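Long-range contact in flavin prenyltransferase PAD1, mitochondrial (Aspergillus niger, PDB 6QLG), which probably joins a dimethylallyl group to reduced FMN without a metal, making the prenylated flavin cofactor of ferulic acid decarboxylase: residues M54-L63 with E198-L209. Numbering follows the deposited sequence.
Sequences MLGIKVLIAL and EDLIDQSVGRML. With DMA (dimethylallyl diphosphate), chain N.
Val205 fits as a knob into a hole formed by Leu55, Lys58, Val59 and Ala62. The contact joins segment 54-63, on the first helix of the Rossmann-like flavoprotein fold, to segment 198-209, on the last helix. The axes of these segments cross at -61° and approach to 9.8 Å. Val205 CG1 meets Val59 CG2 at 4.0 Å and Ala62 CB, while CG2 lies over Lys58 CB and Leu55 O. Lys58 is the reverse knob, among Glu198, Ile201, Asp202 and Val205. Its CD rests on Ile201 CG2 at 3.6 Å. Bends at chi3 and chi4 (-126°) then carry NZ to two carboxylates. NZ donates to the anti lone pair of Glu198 OE2 (2.7 Å) and to the syn lone pair of Asp202 OD1 (2.8 Å). This salt-bridge network probably holds the ammonium in place and offsets part of the negative charge of the two carboxylates.

On the buried side, Leu55 CD2 touches Ile201 CG2 at 3.7 Å, and the sulfur of Met208 abuts Val59 CG2. Leu209 closes the other end with CD1 against Ala62 CB and Leu63 CD2. Behind this layer, Leu55 and Met208 pack on strand 119-125, and Leu63 on strand 42-47. The far side of segment 198-209 faces the bound dimethylallyl diphosphate, probably in the prenyl-donor site. Gln203 NE2 adds a weak hydrogen bond to its O3B, and Arg207 forms a salt bridge with Glu152 of a neighbouring subunit. Arg207 grips the diphosphate: NE donates to O3B at 2.8 Å (168°), and NH2 reaches the bridging O3A in the guanidinium plane at 3.2 Å.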
loop_
_atom_site.group_PDB
_atom_site.type_symbol
_atom_site.label_atom_id
_atom_site.label_comp_id
_atom_site.label_asym_id
_atom_site.label_seq_id
_atom_site.Cartn_x
_atom_site.Cartn_y
_atom_site.Cartn_z
ATOM N N MET B 54 32.790 21.886 1.041
ATOM C CA MET B 54 33.906 21.533 1.915
ATOM C C MET B 54 33.758 20.128 2.489
ATOM O O MET B 54 34.762 19.486 2.816
ATOM C CB MET B 54 34.038 22.555 3.044
ATOM C CG MET B 54 35.336 22.447 3.841
ATOM S SD MET B 54 36.837 22.576 2.838
ATOM C CE MET B 54 36.520 24.096 1.966
ATOM N N LEU B 55 32.522 19.635 2.619
ATOM C CA LEU B 55 32.326 18.261 3.074
ATOM C C LEU B 55 32.967 17.267 2.113
ATOM O O LEU B 55 33.643 16.324 2.542
ATOM C CB LEU B 55 30.833 17.964 3.237
ATOM C CG LEU B 55 30.051 18.787 4.262
ATOM C CD1 LEU B 55 28.570 18.441 4.206
ATOM C CD2 LEU B 55 30.600 18.569 5.661
ATOM N N GLY B 56 32.772 17.465 0.808
ATOM C CA GLY B 56 33.375 16.563 -0.160
ATOM C C GLY B 56 34.882 16.723 -0.249
ATOM O O GLY B 56 35.611 15.740 -0.417
ATOM N N ILE B 57 35.369 17.961 -0.139
ATOM C CA ILE B 57 36.811 18.195 -0.165
ATOM C C ILE B 57 37.486 17.483 1.000
ATOM O O ILE B 57 38.525 16.830 0.833
ATOM C CB ILE B 57 37.107 19.707 -0.159
ATOM C CG1 ILE B 57 36.715 20.335 -1.499
ATOM C CG2 ILE B 57 38.577 19.966 0.138
ATOM C CD1 ILE B 57 36.519 21.835 -1.436
ATOM N N LYS B 58 36.899 17.578 2.195
ATOM C CA LYS B 58 37.510 16.945 3.359
ATOM C C LYS B 58 37.388 15.428 3.312
ATOM O O LYS B 58 38.218 14.725 3.901
ATOM C CB LYS B 58 36.890 17.498 4.641
ATOM C CG LYS B 58 37.239 18.955 4.894
ATOM C CD LYS B 58 37.280 19.266 6.377
ATOM C CE LYS B 58 38.362 20.281 6.696
ATOM N NZ LYS B 58 39.276 19.782 7.760
ATOM N N VAL B 59 36.372 14.901 2.622
ATOM C CA VAL B 59 36.291 13.456 2.438
ATOM C C VAL B 59 37.443 12.968 1.567
ATOM O O VAL B 59 38.076 11.948 1.862
ATOM C CB VAL B 59 34.922 13.063 1.849
ATOM C CG1 VAL B 59 34.985 11.676 1.231
ATOM C CG2 VAL B 59 33.843 13.113 2.929
ATOM N N LEU B 60 37.740 13.694 0.484
ATOM C CA LEU B 60 38.849 13.313 -0.385
ATOM C C LEU B 60 40.175 13.343 0.368
ATOM O O LEU B 60 41.018 12.455 0.193
ATOM C CB LEU B 60 38.904 14.238 -1.601
ATOM C CG LEU B 60 37.853 14.032 -2.692
ATOM C CD1 LEU B 60 37.858 15.201 -3.665
ATOM C CD2 LEU B 60 38.089 12.724 -3.424
ATOM N N ILE B 61 40.375 14.355 1.213
ATOM C CA ILE B 61 41.610 14.454 1.985
ATOM C C ILE B 61 41.703 13.315 2.991
ATOM O O ILE B 61 42.767 12.706 3.165
ATOM C CB ILE B 61 41.694 15.830 2.674
ATOM C CG1 ILE B 61 41.832 16.942 1.630
ATOM C CG2 ILE B 61 42.852 15.872 3.664
ATOM C CD1 ILE B 61 41.606 18.331 2.187
ATOM N N ALA B 62 40.591 12.999 3.662
ATOM C CA ALA B 62 40.606 11.948 4.674
ATOM C C ALA B 62 40.840 10.576 4.052
ATOM O O ALA B 62 41.546 9.740 4.629
ATOM C CB ALA B 62 39.299 11.965 5.467
ATOM N N LEU B 63 40.251 10.323 2.881
ATOM C CA LEU B 63 40.434 9.026 2.235
ATOM C C LEU B 63 41.855 8.864 1.709
ATOM O O LEU B 63 42.415 7.762 1.748
ATOM C CB LEU B 63 39.421 8.850 1.104
ATOM C CG LEU B 63 37.961 8.616 1.498
ATOM C CD1 LEU B 63 37.075 8.638 0.263
ATOM C CD2 LEU B 63 37.808 7.304 2.249
ATOM N N GLU B 198 35.316 23.884 11.288
ATOM C CA GLU B 198 36.079 22.750 10.778
ATOM C C GLU B 198 36.043 21.561 11.731
ATOM O O GLU B 198 36.059 20.410 11.282
ATOM C CB GLU B 198 37.523 23.183 10.512
ATOM C CG GLU B 198 38.402 22.099 9.921
ATOM C CD GLU B 198 39.788 22.602 9.564
ATOM O OE1 GLU B 198 40.276 23.536 10.237
ATOM O OE2 GLU B 198 40.388 22.062 8.611
ATOM N N ASP B 199 35.996 21.814 13.043
ATOM C CA ASP B 199 35.889 20.719 14.003
ATOM C C ASP B 199 34.608 19.924 13.789
ATOM O O ASP B 199 34.623 18.688 13.808
ATOM C CB ASP B 199 35.933 21.259 15.432
ATOM C CG ASP B 199 37.308 21.751 15.831
ATOM O OD1 ASP B 199 38.302 21.344 15.191
ATOM O OD2 ASP B 199 37.390 22.542 16.792
ATOM N N LEU B 200 33.487 20.618 13.592
ATOM C CA LEU B 200 32.227 19.926 13.351
ATOM C C LEU B 200 32.254 19.187 12.018
ATOM O O LEU B 200 31.751 18.062 11.916
ATOM C CB LEU B 200 31.071 20.925 13.413
ATOM C CG LEU B 200 30.823 21.505 14.810
ATOM C CD1 LEU B 200 29.969 22.765 14.766
ATOM C CD2 LEU B 200 30.190 20.461 15.725
ATOM N N ILE B 201 32.862 19.792 10.993
ATOM C CA ILE B 201 32.986 19.123 9.701
ATOM C C ILE B 201 33.826 17.857 9.834
ATOM O O ILE B 201 33.488 16.809 9.268
ATOM C CB ILE B 201 33.580 20.082 8.652
ATOM C CG1 ILE B 201 32.635 21.256 8.394
ATOM C CG2 ILE B 201 33.853 19.343 7.351
ATOM C CD1 ILE B 201 33.121 22.197 7.309
ATOM N N ASP B 202 34.929 17.934 10.584
ATOM C CA ASP B 202 35.804 16.776 10.748
ATOM C C ASP B 202 35.067 15.609 11.393
ATOM O O ASP B 202 35.276 14.449 11.020
ATOM C CB ASP B 202 37.030 17.155 11.583
ATOM C CG ASP B 202 38.003 18.046 10.830
ATOM O OD1 ASP B 202 37.987 18.036 9.581
ATOM O OD2 ASP B 202 38.786 18.759 11.494
ATOM N N GLN B 203 34.205 15.895 12.369
ATOM C CA GLN B 203 33.429 14.833 12.999
ATOM C C GLN B 203 32.434 14.222 12.017
ATOM O O GLN B 203 32.290 12.996 11.955
ATOM C CB GLN B 203 32.711 15.371 14.238
ATOM C CG GLN B 203 32.123 14.296 15.139
ATOM C CD GLN B 203 30.678 13.970 14.799
ATOM O OE1 GLN B 203 30.079 14.592 13.922
ATOM N NE2 GLN B 203 30.109 12.996 15.504
ATOM N N SER B 204 31.746 15.060 11.236
ATOM C CA SER B 204 30.805 14.544 10.244
ATOM C C SER B 204 31.511 13.670 9.218
ATOM O O SER B 204 31.012 12.597 8.857
ATOM C CB SER B 204 30.083 15.699 9.547
ATOM O OG SER B 204 29.295 16.442 10.460
ATOM N N VAL B 205 32.676 14.112 8.737
ATOM C CA VAL B 205 33.425 13.329 7.757
ATOM C C VAL B 205 33.850 11.994 8.356
ATOM O O VAL B 205 33.797 10.951 7.690
ATOM C CB VAL B 205 34.632 14.137 7.242
ATOM C CG1 VAL B 205 35.594 13.239 6.477
ATOM C CG2 VAL B 205 34.159 15.292 6.369
ATOM N N GLY B 206 34.269 12.000 9.623
ATOM C CA GLY B 206 34.646 10.754 10.269
ATOM C C GLY B 206 33.474 9.806 10.437
ATOM O O GLY B 206 33.626 8.588 10.310
ATOM N N ARG B 207 32.289 10.348 10.724
ATOM C CA ARG B 207 31.113 9.500 10.873
ATOM C C ARG B 207 30.632 8.969 9.529
ATOM O O ARG B 207 30.114 7.849 9.458
ATOM C CB ARG B 207 29.997 10.270 11.581
ATOM C CG ARG B 207 30.350 10.698 12.998
ATOM C CD ARG B 207 30.344 9.519 13.963
ATOM N NE ARG B 207 28.982 9.131 14.326
ATOM C CZ ARG B 207 28.351 8.069 13.838
ATOM N NH1 ARG B 207 28.958 7.276 12.965
ATOM N NH2 ARG B 207 27.110 7.799 14.221
ATOM N N MET B 208 30.792 9.753 8.458
ATOM C CA MET B 208 30.499 9.255 7.117
ATOM C C MET B 208 31.344 8.032 6.794
ATOM O O MET B 208 30.830 7.005 6.336
ATOM C CB MET B 208 30.760 10.344 6.075
ATOM C CG MET B 208 29.810 11.516 6.090
ATOM S SD MET B 208 30.430 12.809 4.994
ATOM C CE MET B 208 29.625 14.244 5.703
ATOM N N LEU B 209 32.657 8.132 7.019
ATOM C CA LEU B 209 33.566 7.066 6.624
ATOM C C LEU B 209 33.466 5.849 7.534
ATOM O O LEU B 209 33.950 4.775 7.160
ATOM C CB LEU B 209 35.000 7.596 6.587
ATOM C CG LEU B 209 35.213 8.774 5.631
ATOM C CD1 LEU B 209 36.686 9.143 5.529
ATOM C CD2 LEU B 209 34.639 8.472 4.250
HETATM C C1 DMA N . 25.224 10.815 19.578
HETATM O O1 DMA N . 25.735 9.851 18.699
HETATM C C2 DMA N . 24.713 10.138 20.847
HETATM C C3 DMA N . 25.206 10.470 22.022
HETATM C C4 DMA N . 24.691 9.781 23.281
HETATM C C5 DMA N . 26.294 11.537 22.131
HETATM P PA DMA N . 24.823 9.423 17.391
HETATM O O1A DMA N . 23.461 10.071 17.497
HETATM O O2A DMA N . 24.673 7.922 17.342
HETATM O O3A DMA N . 25.561 9.926 16.008
HETATM P PB DMA N . 26.546 11.242 15.935
HETATM O O1B DMA N . 26.061 12.284 16.911
HETATM O O2B DMA N . 26.509 11.827 14.542
HETATM O O3B DMA N . 27.954 10.824 16.284
#